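Local coordinates for protein transcription termination factor FttA (Pyrococcus horikoshii, PDB 3AF6) that probably terminates transcription by cutting nascent RNA at the polymerase exit channel with two zinc ions, then degrading the released RNA from its 5' end, at residues R187-T192 against H360-T365; V207-S212 against L353-G358; E414-T419 against G424-P429; E532-L537 against V581-H586. All coordinates share one frame; numbering follows the deposited sequence.

Interaction 1. Residues R187-T192 against H360-T365; sequences RWIRIT and HNIAIT
Strand 189-192, which carries I189 and I191, and strand 360-364, which carries H360 and I362, run almost parallel, their axes 18° apart and separated by 10.1 Å. That spacing marks two layers facing each other: the strands belong to the two different sheets of the metallo-beta-lactamase sandwich, and only side chains bridge the gap. I189 enters with both branches. Its CG1 arm, anti to the carbonyl carbon (chi1 -57°), sends CD1 obliquely across to the CB of H360, 3.6 Å away. Its other branch, CG2, approaches the CD1 of I362 more loosely, at 4.4 Å. H360 thus offers its first carbon to the isoleucine, while the polar end of the imidazole is engaged outside this pair: NE2 is hydrogen-bonded to T388 OG1. On its own strand, the CG1 of I362 lies at the edge of the H360 ring, in its plane. Further along, I191 and I362 run alongside one another, pointing opposite ways. The neighbouring I355 and L650 also touch this layer, I355 reaching both I189 and I362. A single methyl, CD1 of I362, meets branches from isoleucines at alternate positions of the strand, and its nearer partner is CG2 of I191, at 4.1 Å.

Interaction 2. Residues V207-S212 against L353-G358; sequences VQTDES and LHIGNG
V207 and L353 meet end to end, with CG2 of the valine 4.0 Å from CD1 of the leucine, across the interior of a beta sandwich. Strands 207-209 and 353-355 lie 10.7 Å apart and are inclined by only 12°, one in each sheet. I355 fills the next step of the layer: its CD1 comes within 4.2 Å of V207 CG1, and its CG2 meets T209 CG2 at 4.0 Å where the two side chains cross. T209 marks the border of this packed part. Its first torsion (chi1 70°) turns OG1 away from the apolar layer and leaves the methyl facing I355. Beyond it the chains diverge. The turn D210-E211 and the end N357-G358 are partly exposed, and D210 and E211 find partners such as Y184 and R180 on their own side. T209 OG1 ties the turn down by accepting from S212 N at 2.7 Å, an ST motif. The same T209 OG1 accepts from E211 N at 3.0 Å, an ST turn, and is also hydrogen-bonded to D334 OD2. The contact between the segments is therefore purely apolar. It depends on methyl groups meeting inside, while polar bonding fixes the shape of the turn at the edge.

Interaction 3. Residues E414-T419 against G424-P429; sequences EVIHNT and GKVLIP
The flat group that T419 meets in this contact is a peptide unit, that joining K425 to V426, for no aromatic ring takes part. The methyl CG2 of T419 sits over one face of this peptide, 3.5 Å from the carbonyl O of K425 and almost straight above that atom. T419 can offer its methyl because CG2 stands anti to the backbone N (chi1 -65°), which also leaves OG1 directed back into the helix. There OG1 donates to V415 O at 2.7 Å, tilted 33° from the carbonyl plane, and it is hydrogen-bonded to S544 OG as well, so the hydroxyl of this buried residue is held twice. V426 is the main apolar partner from the strand. Its CG2 branch lies 3.5 Å from T419 CG2 and 4.1 Å from I416 CG1, the valine and isoleucine crossing at about a right angle. I517 and I546, from the strands flanking 425-429, also touch V426. A helix followed, after a short loop, by an inner strand of a parallel sheet, the two inclined at 145°, is the alpha/beta arrangement of the Beta-Casp domain.

Interaction 4. Residues E532-L537 against V581-H586; sequences EYFKQL and VNMEVH
M583 reaches into the groove between F534 and L537, two residues one turn apart on helix 532-537, and its sulfur and its terminal methyl meet different residues. The methyl CE rests against L537 CB at 3.7 Å. The sulfur SD lies beside the F534 ring, 5.4 Å from its centroid and 63° off the ring normal, an oblique Met-aromatic contact whose closest ring atom is CD1. The methionine chain starts with CG between the backbone N and the carbonyl carbon (chi1 71°), and a single bend, at chi3, brings CE to L537 CB. F534 is in turn a bump for the other side. Its ring tip, CZ, meets CG2 of V581 at 3.8 Å, the two side chains crossing at about a right angle. The phenylalanine ring thus meets valine at CZ and methionine near CD1, while methionine lies along both phenylalanine and leucine, and the interlocking is wholly apolar. On the strand itself E584 and H586 face elsewhere: H586 NE2 donates to E584 OE1 at 3.1 Å, meeting it from above the carboxylate plane, and E584 also forms a salt bridge with R422. I545 of strand 544-547 touches both F534 and M583, and I567 of strand 566-570 touches F534 and V581, so the helix end is seated against strand 544-547, next to the edge strand 584-587.

In the fold
Two distant pairs of contacts illustrate two ways of building a buried interface. Interactions 1 and 2, with centres 7 Å apart, join the same two sheets of the metallo-beta-lactamase sandwich through neighbouring strands, linked by a probable backbone bond from L353 N to I362 O. Interactions 3 and 4, centres 11 Å apart, belong to the Beta-Casp domain, their centres 45 to 51 Å from those of the first pair. They set one helix against a strand and another against the loop leading into the edge strand; L427 of 424-429 packs on Y533, the F534 backbone and L537. The touching residues are buried in all four. Sandwich contacts rest mainly on aliphatic carbons, whereas the Beta-Casp contacts also involve a carbonyl and a sulfur.

Interaction 1. Residues R187-T192 against H360-T365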
loop_
_atom_site.group_PDB
_atom_site.type_symbol
_atom_site.label_atom_id
_atom_site.label_comp_id
_atom_site.label_asym_id
_atom_site.label_seq_id
_atom_site.Cartn_x
_atom_site.Cartn_y
_atom_site.Cartn_z
ATOM N N ARG A 187 12.303 -25.713 -12.750
ATOM C CA ARG A 187 12.781 -26.115 -14.070
ATOM C C ARG A 187 12.747 -24.922 -15.024
ATOM O O ARG A 187 13.514 -24.861 -15.988
ATOM C CB ARG A 187 11.917 -27.240 -14.640
ATOM C CG ARG A 187 12.132 -28.598 -13.992
ATOM C CD ARG A 187 11.262 -29.662 -14.665
ATOM N NE ARG A 187 11.973 -30.930 -14.829
ATOM C CZ ARG A 187 11.609 -32.083 -14.269
ATOM N NH1 ARG A 187 10.529 -32.150 -13.494
ATOM N NH2 ARG A 187 12.334 -33.175 -14.484
ATOM N N TRP A 188 11.839 -23.983 -14.765
ATOM C CA TRP A 188 11.730 -22.786 -15.595
ATOM C C TRP A 188 11.007 -21.659 -14.862
ATOM O O TRP A 188 10.386 -21.876 -13.825
ATOM C CB TRP A 188 11.033 -23.089 -16.943
ATOM C CG TRP A 188 9.767 -23.908 -16.866
ATOM C CD1 TRP A 188 9.645 -25.258 -17.081
ATOM C CD2 TRP A 188 8.446 -23.432 -16.580
ATOM N NE1 TRP A 188 8.333 -25.646 -16.952
ATOM C CE2 TRP A 188 7.574 -24.548 -16.645
ATOM C CE3 TRP A 188 7.912 -22.172 -16.275
ATOM C CZ2 TRP A 188 6.194 -24.440 -16.415
ATOM C CZ3 TRP A 188 6.537 -22.063 -16.043
ATOM C CH2 TRP A 188 5.694 -23.190 -16.118
ATOM N N ILE A 189 11.096 -20.454 -15.409
ATOM C CA ILE A 189 10.478 -19.282 -14.803
ATOM C C ILE A 189 10.053 -18.336 -15.921
ATOM O O ILE A 189 10.854 -18.032 -16.795
ATOM C CB ILE A 189 11.500 -18.537 -13.894
ATOM C CG1 ILE A 189 12.041 -19.480 -12.817
ATOM C CG2 ILE A 189 10.845 -17.315 -13.260
ATOM C CD1 ILE A 189 13.326 -19.000 -12.190
ATOM N N ARG A 190 8.807 -17.871 -15.901
ATOM C CA ARG A 190 8.333 -16.953 -16.945
ATOM C C ARG A 190 7.471 -15.853 -16.329
ATOM O O ARG A 190 6.814 -16.072 -15.307
ATOM C CB ARG A 190 7.455 -17.688 -17.971
ATOM C CG ARG A 190 7.766 -19.146 -18.198
ATOM C CD ARG A 190 6.482 -19.920 -18.534
ATOM N NE ARG A 190 6.009 -19.688 -19.891
ATOM C CZ ARG A 190 4.783 -19.978 -20.322
ATOM N NH1 ARG A 190 3.880 -20.512 -19.505
ATOM N NH2 ARG A 190 4.470 -19.739 -21.587
ATOM N N ILE A 191 7.466 -14.673 -16.933
ATOM C CA ILE A 191 6.606 -13.623 -16.411
ATOM C C ILE A 191 5.711 -13.123 -17.537
ATOM O O ILE A 191 6.170 -12.851 -18.655
ATOM C CB ILE A 191 7.393 -12.433 -15.784
ATOM C CG1 ILE A 191 8.321 -11.792 -16.808
ATOM C CG2 ILE A 191 8.165 -12.907 -14.571
ATOM C CD1 ILE A 191 9.054 -10.551 -16.260
ATOM N N THR A 192 4.425 -13.009 -17.235
ATOM C CA THR A 192 3.471 -12.565 -18.221
ATOM C C THR A 192 2.763 -11.305 -17.783
ATOM O O THR A 192 2.304 -11.212 -16.646
ATOM C CB THR A 192 2.435 -13.656 -18.463
ATOM O OG1 THR A 192 3.114 -14.843 -18.864
ATOM C CG2 THR A 192 1.452 -13.245 -19.548
ATOM N N HIS A 360 17.209 -17.911 -9.521
ATOM C CA HIS A 360 16.995 -16.630 -10.191
ATOM C C HIS A 360 16.298 -15.644 -9.261
ATOM O O HIS A 360 15.499 -16.040 -8.405
ATOM C CB HIS A 360 16.129 -16.835 -11.433
ATOM C CG HIS A 360 16.134 -15.676 -12.380
ATOM N ND1 HIS A 360 17.011 -15.584 -13.439
ATOM C CD2 HIS A 360 15.362 -14.566 -12.436
ATOM C CE1 HIS A 360 16.779 -14.470 -14.108
ATOM N NE2 HIS A 360 15.783 -13.835 -13.521
ATOM N N ASN A 361 16.589 -14.358 -9.432
ATOM C CA ASN A 361 15.968 -13.347 -8.591
ATOM C C ASN A 361 15.382 -12.200 -9.387
ATOM O O ASN A 361 16.057 -11.600 -10.229
ATOM C CB ASN A 361 16.975 -12.818 -7.572
ATOM C CG ASN A 361 17.519 -13.909 -6.703
ATOM O OD1 ASN A 361 18.333 -14.723 -7.153
ATOM N ND2 ASN A 361 17.058 -13.964 -5.457
ATOM N N ILE A 362 14.117 -11.900 -9.105
ATOM C CA ILE A 362 13.409 -10.824 -9.775
ATOM C C ILE A 362 13.088 -9.730 -8.771
ATOM O O ILE A 362 12.801 -10.009 -7.608
ATOM C CB ILE A 362 12.062 -11.320 -10.369
ATOM C CG1 ILE A 362 12.291 -12.538 -11.268
ATOM C CG2 ILE A 362 11.402 -10.210 -11.176
ATOM C CD1 ILE A 362 11.001 -13.249 -11.677
ATOM N N ALA A 363 13.152 -8.486 -9.223
ATOM C CA ALA A 363 12.801 -7.349 -8.385
ATOM C C ALA A 363 11.818 -6.529 -9.209
ATOM O O ALA A 363 12.151 -6.061 -10.309
ATOM C CB ALA A 363 14.030 -6.517 -8.045
ATOM N N ILE A 364 10.601 -6.395 -8.694
ATOM C CA ILE A 364 9.557 -5.646 -9.364
ATOM C C ILE A 364 9.401 -4.353 -8.582
ATOM O O ILE A 364 9.064 -4.326 -7.393
ATOM C CB ILE A 364 8.233 -6.445 -9.382
ATOM C CG1 ILE A 364 8.488 -7.834 -9.965
ATOM C CG2 ILE A 364 7.181 -5.719 -10.210
ATOM C CD1 ILE A 364 7.534 -8.891 -9.455
ATOM N N THR A 365 9.649 -3.272 -9.287
ATOM C CA THR A 365 9.626 -1.946 -8.734
ATOM C C THR A 365 8.304 -1.288 -8.327
ATOM O O THR A 365 8.263 -0.529 -7.354
ATOM C CB THR A 365 10.364 -1.051 -9.702
ATOM O OG1 THR A 365 11.464 -0.451 -9.028
ATOM C CG2 THR A 365 9.469 -0.013 -10.268
#

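Interaction 2. Residues V207-S212 against L353-G358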
loop_
_atom_site.group_PDB
_atom_site.type_symbol
_atom_site.label_atom_id
_atom_site.label_comp_id
_atom_site.label_asym_id
_atom_site.label_seq_id
_atom_site.Cartn_x
_atom_site.Cartn_y
_atom_site.Cartn_z
ATOM N N VAL A 207 3.754 -14.332 -12.413
ATOM C CA VAL A 207 5.052 -15.010 -12.382
ATOM C C VAL A 207 4.796 -16.504 -12.373
ATOM O O VAL A 207 4.008 -16.986 -11.565
ATOM C CB VAL A 207 5.884 -14.641 -11.120
ATOM C CG1 VAL A 207 7.193 -15.397 -11.134
ATOM C CG2 VAL A 207 6.144 -13.142 -11.081
ATOM N N GLN A 208 5.459 -17.229 -13.272
ATOM C CA GLN A 208 5.276 -18.675 -13.373
ATOM C C GLN A 208 6.550 -19.495 -13.252
ATOM O O GLN A 208 7.635 -19.064 -13.672
ATOM C CB GLN A 208 4.678 -19.066 -14.731
ATOM C CG GLN A 208 3.536 -18.232 -15.249
ATOM C CD GLN A 208 3.247 -18.546 -16.705
ATOM O OE1 GLN A 208 3.086 -19.700 -17.080
ATOM N NE2 GLN A 208 3.181 -17.514 -17.530
ATOM N N THR A 209 6.382 -20.697 -12.700
ATOM C CA THR A 209 7.438 -21.703 -12.601
ATOM C C THR A 209 6.649 -23.004 -12.766
ATOM O O THR A 209 5.421 -22.988 -12.728
ATOM C CB THR A 209 8.148 -21.737 -11.233
ATOM O OG1 THR A 209 7.250 -22.254 -10.243
ATOM C CG2 THR A 209 8.645 -20.351 -10.844
ATOM N N ASP A 210 7.332 -24.122 -12.968
ATOM C CA ASP A 210 6.634 -25.392 -13.100
ATOM C C ASP A 210 6.006 -25.805 -11.768
ATOM O O ASP A 210 5.259 -26.778 -11.696
ATOM C CB ASP A 210 7.589 -26.494 -13.570
ATOM C CG ASP A 210 8.834 -26.626 -12.692
ATOM O OD1 ASP A 210 9.318 -27.767 -12.530
ATOM O OD2 ASP A 210 9.345 -25.608 -12.178
ATOM N N GLU A 211 6.291 -25.050 -10.714
ATOM C CA GLU A 211 5.756 -25.399 -9.412
ATOM C C GLU A 211 4.800 -24.382 -8.828
ATOM O O GLU A 211 3.969 -24.731 -7.997
ATOM C CB GLU A 211 6.904 -25.617 -8.418
ATOM C CG GLU A 211 6.481 -26.112 -7.030
ATOM C CD GLU A 211 5.669 -27.407 -7.080
ATOM O OE1 GLU A 211 5.857 -28.190 -8.039
ATOM O OE2 GLU A 211 4.856 -27.651 -6.158
ATOM N N SER A 212 4.888 -23.132 -9.267
ATOM C CA SER A 212 4.047 -22.123 -8.654
ATOM C C SER A 212 3.564 -20.983 -9.524
ATOM O O SER A 212 3.983 -20.815 -10.666
ATOM C CB SER A 212 4.790 -21.517 -7.463
ATOM O OG SER A 212 5.390 -22.515 -6.663
ATOM N N LEU A 353 11.608 -11.249 -5.541
ATOM C CA LEU A 353 11.327 -12.669 -5.526
ATOM C C LEU A 353 12.587 -13.491 -5.718
ATOM O O LEU A 353 13.285 -13.387 -6.732
ATOM C CB LEU A 353 10.290 -13.035 -6.597
ATOM C CG LEU A 353 8.894 -12.433 -6.428
ATOM C CD1 LEU A 353 7.957 -13.019 -7.480
ATOM C CD2 LEU A 353 8.362 -12.730 -5.024
ATOM N N HIS A 354 12.871 -14.286 -4.700
ATOM C CA HIS A 354 14.006 -15.186 -4.691
ATOM C C HIS A 354 13.394 -16.520 -5.127
ATOM O O HIS A 354 12.689 -17.161 -4.344
ATOM C CB HIS A 354 14.569 -15.255 -3.265
ATOM C CG HIS A 354 15.583 -16.332 -3.062
ATOM N ND1 HIS A 354 16.737 -16.421 -3.808
ATOM C CD2 HIS A 354 15.609 -17.378 -2.204
ATOM C CE1 HIS A 354 17.430 -17.474 -3.416
ATOM N NE2 HIS A 354 16.769 -18.071 -2.444
ATOM N N ILE A 355 13.637 -16.913 -6.379
ATOM C CA ILE A 355 13.081 -18.153 -6.930
ATOM C C ILE A 355 14.090 -19.297 -6.952
ATOM O O ILE A 355 15.231 -19.123 -7.381
ATOM C CB ILE A 355 12.548 -17.933 -8.355
ATOM C CG1 ILE A 355 11.555 -16.775 -8.354
ATOM C CG2 ILE A 355 11.862 -19.197 -8.853
ATOM C CD1 ILE A 355 11.059 -16.388 -9.731
ATOM N N GLY A 356 13.646 -20.478 -6.517
ATOM C CA GLY A 356 14.536 -21.624 -6.442
ATOM C C GLY A 356 15.402 -21.299 -5.241
ATOM O O GLY A 356 15.083 -20.362 -4.494
ATOM N N ASN A 357 16.471 -22.040 -5.003
ATOM C CA ASN A 357 17.312 -21.668 -3.876
ATOM C C ASN A 357 18.588 -21.075 -4.454
ATOM O O ASN A 357 19.677 -21.619 -4.284
ATOM C CB ASN A 357 17.635 -22.869 -2.989
ATOM C CG ASN A 357 18.485 -22.484 -1.778
ATOM O OD1 ASN A 357 18.121 -21.588 -1.003
ATOM N ND2 ASN A 357 19.628 -23.157 -1.613
ATOM N N GLY A 358 18.437 -19.954 -5.152
ATOM C CA GLY A 358 19.577 -19.298 -5.759
ATOM C C GLY A 358 19.524 -19.405 -7.267
ATOM O O GLY A 358 20.460 -19.013 -7.964
#

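Interaction 3. Residues E414-T419 against G424-P429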
loop_
_atom_site.group_PDB
_atom_site.type_symbol
_atom_site.label_atom_id
_atom_site.label_comp_id
_atom_site.label_asym_id
_atom_site.label_seq_id
_atom_site.Cartn_x
_atom_site.Cartn_y
_atom_site.Cartn_z
ATOM N N GLU A 414 3.513 30.699 -5.070
ATOM C CA GLU A 414 3.364 31.814 -5.982
ATOM C C GLU A 414 1.939 31.867 -6.513
ATOM O O GLU A 414 1.223 32.842 -6.283
ATOM C CB GLU A 414 4.362 31.654 -7.123
ATOM C CG GLU A 414 4.308 32.712 -8.192
ATOM C CD GLU A 414 5.435 32.546 -9.201
ATOM O OE1 GLU A 414 5.457 33.291 -10.206
ATOM O OE2 GLU A 414 6.305 31.670 -8.982
ATOM N N VAL A 415 1.526 30.807 -7.206
ATOM C CA VAL A 415 0.183 30.721 -7.777
ATOM C C VAL A 415 -0.919 30.992 -6.750
ATOM O O VAL A 415 -1.911 31.653 -7.058
ATOM C CB VAL A 415 -0.054 29.333 -8.430
ATOM C CG1 VAL A 415 -1.531 29.151 -8.780
ATOM C CG2 VAL A 415 0.795 29.212 -9.685
ATOM N N ILE A 416 -0.746 30.477 -5.536
ATOM C CA ILE A 416 -1.734 30.684 -4.484
ATOM C C ILE A 416 -1.889 32.175 -4.171
ATOM O O ILE A 416 -3.009 32.679 -4.067
ATOM C CB ILE A 416 -1.351 29.920 -3.192
ATOM C CG1 ILE A 416 -1.520 28.419 -3.411
ATOM C CG2 ILE A 416 -2.217 30.378 -2.027
ATOM C CD1 ILE A 416 -1.141 27.580 -2.213
ATOM N N HIS A 417 -0.770 32.881 -4.033
ATOM C CA HIS A 417 -0.811 34.308 -3.735
ATOM C C HIS A 417 -1.498 35.105 -4.834
ATOM O O HIS A 417 -2.359 35.937 -4.553
ATOM C CB HIS A 417 0.602 34.840 -3.504
ATOM C CG HIS A 417 1.172 34.462 -2.173
ATOM N ND1 HIS A 417 2.516 34.564 -1.880
ATOM C CD2 HIS A 417 0.579 33.982 -1.055
ATOM C CE1 HIS A 417 2.726 34.160 -0.640
ATOM N NE2 HIS A 417 1.565 33.802 -0.117
ATOM N N ASN A 418 -1.120 34.847 -6.082
ATOM C CA ASN A 418 -1.709 35.538 -7.224
ATOM C C ASN A 418 -3.170 35.153 -7.419
ATOM O O ASN A 418 -3.864 35.724 -8.267
ATOM C CB ASN A 418 -0.930 35.210 -8.497
ATOM C CG ASN A 418 0.468 35.787 -8.487
ATOM O OD1 ASN A 418 1.269 35.489 -7.599
ATOM N ND2 ASN A 418 0.770 36.620 -9.477
ATOM N N THR A 419 -3.629 34.178 -6.640
ATOM C CA THR A 419 -5.007 33.707 -6.717
ATOM C C THR A 419 -5.808 34.268 -5.546
ATOM O O THR A 419 -6.893 34.814 -5.735
ATOM C CB THR A 419 -5.075 32.153 -6.688
ATOM O OG1 THR A 419 -4.440 31.618 -7.857
ATOM C CG2 THR A 419 -6.517 31.676 -6.648
ATOM N N GLY A 424 -9.884 34.598 -5.015
ATOM C CA GLY A 424 -10.302 33.353 -5.627
ATOM C C GLY A 424 -10.000 32.151 -4.758
ATOM O O GLY A 424 -9.709 32.277 -3.568
ATOM N N LYS A 425 -10.082 30.971 -5.356
ATOM C CA LYS A 425 -9.805 29.739 -4.636
ATOM C C LYS A 425 -8.856 28.875 -5.449
ATOM O O LYS A 425 -8.804 28.965 -6.682
ATOM C CB LYS A 425 -11.107 28.982 -4.374
ATOM C CG LYS A 425 -12.088 29.762 -3.531
ATOM C CD LYS A 425 -13.391 29.018 -3.327
ATOM C CE LYS A 425 -14.384 29.924 -2.623
ATOM N NZ LYS A 425 -14.461 31.237 -3.335
ATOM N N VAL A 426 -8.091 28.045 -4.757
ATOM C CA VAL A 426 -7.161 27.173 -5.438
ATOM C C VAL A 426 -7.587 25.736 -5.243
ATOM O O VAL A 426 -7.677 25.248 -4.112
ATOM C CB VAL A 426 -5.744 27.336 -4.908
ATOM C CG1 VAL A 426 -4.790 26.463 -5.722
ATOM C CG2 VAL A 426 -5.336 28.792 -4.975
ATOM N N LEU A 427 -7.866 25.065 -6.353
ATOM C CA LEU A 427 -8.278 23.671 -6.303
ATOM C C LEU A 427 -7.097 22.770 -6.602
ATOM O O LEU A 427 -6.466 22.873 -7.662
ATOM C CB LEU A 427 -9.397 23.393 -7.315
ATOM C CG LEU A 427 -9.772 21.910 -7.410
ATOM C CD1 LEU A 427 -10.301 21.437 -6.063
ATOM C CD2 LEU A 427 -10.792 21.700 -8.511
ATOM N N ILE A 428 -6.797 21.885 -5.661
ATOM C CA ILE A 428 -5.692 20.957 -5.841
ATOM C C ILE A 428 -6.209 19.528 -5.796
ATOM O O ILE A 428 -6.425 18.955 -4.722
ATOM C CB ILE A 428 -4.585 21.154 -4.758
ATOM C CG1 ILE A 428 -3.946 22.543 -4.911
ATOM C CG2 ILE A 428 -3.507 20.083 -4.901
ATOM C CD1 ILE A 428 -2.850 22.837 -3.900
ATOM N N PRO A 429 -6.440 18.937 -6.973
ATOM C CA PRO A 429 -6.931 17.559 -6.994
ATOM C C PRO A 429 -5.779 16.621 -6.668
ATOM O O PRO A 429 -4.653 16.848 -7.114
ATOM C CB PRO A 429 -7.452 17.400 -8.419
ATOM C CG PRO A 429 -6.555 18.286 -9.194
ATOM C CD PRO A 429 -6.414 19.512 -8.325
#

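Interaction 4. Residues E532-L537 against V581-H586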
loop_
_atom_site.group_PDB
_atom_site.type_symbol
_atom_site.label_atom_id
_atom_site.label_comp_id
_atom_site.label_asym_id
_atom_site.label_seq_id
_atom_site.Cartn_x
_atom_site.Cartn_y
_atom_site.Cartn_z
ATOM N N GLU A 532 -16.787 17.997 -8.356
ATOM C CA GLU A 532 -17.804 18.994 -8.066
ATOM C C GLU A 532 -17.171 20.374 -8.024
ATOM O O GLU A 532 -17.665 21.305 -8.662
ATOM C CB GLU A 532 -18.483 18.692 -6.732
ATOM C CG GLU A 532 -19.629 19.631 -6.406
ATOM C CD GLU A 532 -20.369 19.223 -5.144
ATOM O OE1 GLU A 532 -21.226 20.012 -4.669
ATOM O OE2 GLU A 532 -20.096 18.109 -4.626
ATOM N N TYR A 533 -16.078 20.499 -7.272
ATOM C CA TYR A 533 -15.357 21.764 -7.165
ATOM C C TYR A 533 -14.995 22.206 -8.567
ATOM O O TYR A 533 -15.276 23.338 -8.956
ATOM C CB TYR A 533 -14.073 21.596 -6.347
ATOM C CG TYR A 533 -14.291 21.318 -4.880
ATOM C CD1 TYR A 533 -14.837 22.288 -4.042
ATOM C CD2 TYR A 533 -13.966 20.081 -4.331
ATOM C CE1 TYR A 533 -15.053 22.031 -2.690
ATOM C CE2 TYR A 533 -14.181 19.810 -2.979
ATOM C CZ TYR A 533 -14.725 20.789 -2.167
ATOM O OH TYR A 533 -14.954 20.524 -0.837
ATOM N N PHE A 534 -14.381 21.307 -9.332
ATOM C CA PHE A 534 -13.986 21.635 -10.699
ATOM C C PHE A 534 -15.136 22.270 -11.465
ATOM O O PHE A 534 -15.049 23.427 -11.882
ATOM C CB PHE A 534 -13.517 20.396 -11.461
ATOM C CG PHE A 534 -13.307 20.644 -12.932
ATOM C CD1 PHE A 534 -12.270 21.456 -13.372
ATOM C CD2 PHE A 534 -14.176 20.097 -13.875
ATOM C CE1 PHE A 534 -12.096 21.727 -14.732
ATOM C CE2 PHE A 534 -14.014 20.360 -15.236
ATOM C CZ PHE A 534 -12.969 21.180 -15.666
ATOM N N LYS A 535 -16.207 21.497 -11.648
ATOM C CA LYS A 535 -17.396 21.959 -12.359
ATOM C C LYS A 535 -17.812 23.358 -11.924
ATOM O O LYS A 535 -18.031 24.240 -12.756
ATOM C CB LYS A 535 -18.578 21.016 -12.102
ATOM C CG LYS A 535 -18.554 19.701 -12.852
ATOM C CD LYS A 535 -19.807 18.898 -12.527
ATOM C CE LYS A 535 -19.890 17.619 -13.347
ATOM N NZ LYS A 535 -21.117 16.828 -13.039
ATOM N N GLN A 536 -17.914 23.555 -10.613
ATOM C CA GLN A 536 -18.348 24.833 -10.083
ATOM C C GLN A 536 -17.355 25.982 -10.104
ATOM O O GLN A 536 -17.761 27.140 -10.023
ATOM C CB GLN A 536 -18.884 24.647 -8.669
ATOM C CG GLN A 536 -20.168 23.845 -8.629
ATOM C CD GLN A 536 -20.965 24.093 -7.369
ATOM O OE1 GLN A 536 -21.280 25.238 -7.040
ATOM N NE2 GLN A 536 -21.308 23.021 -6.658
ATOM N N LEU A 537 -16.064 25.692 -10.215
ATOM C CA LEU A 537 -15.088 26.773 -10.232
ATOM C C LEU A 537 -14.630 27.129 -11.646
ATOM O O LEU A 537 -14.304 28.279 -11.928
ATOM C CB LEU A 537 -13.881 26.404 -9.363
ATOM C CG LEU A 537 -14.167 26.073 -7.891
ATOM C CD1 LEU A 537 -12.875 25.743 -7.182
ATOM C CD2 LEU A 537 -14.840 27.247 -7.206
ATOM N N VAL A 581 -14.406 26.085 -19.085
ATOM C CA VAL A 581 -13.181 26.239 -18.299
ATOM C C VAL A 581 -12.509 27.590 -18.519
ATOM O O VAL A 581 -11.910 27.832 -19.574
ATOM C CB VAL A 581 -12.139 25.134 -18.619
ATOM C CG1 VAL A 581 -10.956 25.247 -17.671
ATOM C CG2 VAL A 581 -12.772 23.762 -18.496
ATOM N N ASN A 582 -12.611 28.464 -17.521
ATOM C CA ASN A 582 -11.997 29.787 -17.595
ATOM C C ASN A 582 -10.931 29.946 -16.515
ATOM O O ASN A 582 -9.931 30.627 -16.723
ATOM C CB ASN A 582 -13.051 30.881 -17.429
ATOM C CG ASN A 582 -14.203 30.725 -18.392
ATOM O OD1 ASN A 582 -14.003 30.511 -19.588
ATOM N ND2 ASN A 582 -15.421 30.836 -17.879
ATOM N N MET A 583 -11.163 29.321 -15.363
ATOM C CA MET A 583 -10.234 29.358 -14.238
ATOM C C MET A 583 -8.833 29.067 -14.770
ATOM O O MET A 583 -8.694 28.486 -15.850
ATOM C CB MET A 583 -10.614 28.279 -13.221
ATOM C CG MET A 583 -10.330 26.855 -13.714
ATOM S SD MET A 583 -10.805 25.516 -12.584
ATOM C CE MET A 583 -10.567 26.289 -10.970
ATOM N N GLU A 584 -7.804 29.464 -14.021
ATOM C CA GLU A 584 -6.425 29.219 -14.445
ATOM C C GLU A 584 -6.010 27.764 -14.283
ATOM O O GLU A 584 -6.309 27.130 -13.270
ATOM C CB GLU A 584 -5.443 30.086 -13.657
ATOM C CG GLU A 584 -5.270 31.497 -14.190
ATOM C CD GLU A 584 -3.942 32.098 -13.774
ATOM O OE1 GLU A 584 -3.664 32.129 -12.554
ATOM O OE2 GLU A 584 -3.175 32.527 -14.668
ATOM N N VAL A 585 -5.301 27.249 -15.281
ATOM C CA VAL A 585 -4.829 25.866 -15.261
ATOM C C VAL A 585 -3.304 25.812 -15.111
ATOM O O VAL A 585 -2.568 26.226 -16.013
ATOM C CB VAL A 585 -5.231 25.122 -16.572
ATOM C CG1 VAL A 585 -4.847 23.649 -16.478
ATOM C CG2 VAL A 585 -6.727 25.270 -16.828
ATOM N N HIS A 586 -2.836 25.299 -13.975
ATOM C CA HIS A 586 -1.400 25.193 -13.710
ATOM C C HIS A 586 -0.976 23.751 -13.463
ATOM O O HIS A 586 -1.729 22.963 -12.882
ATOM C CB HIS A 586 -1.019 26.013 -12.475
ATOM C CG HIS A 586 -1.292 27.475 -12.605
ATOM N ND1 HIS A 586 -0.594 28.288 -13.473
ATOM C CD2 HIS A 586 -2.196 28.270 -11.987
ATOM C CE1 HIS A 586 -1.057 29.521 -13.386
ATOM N NE2 HIS A 586 -2.030 29.537 -12.491
#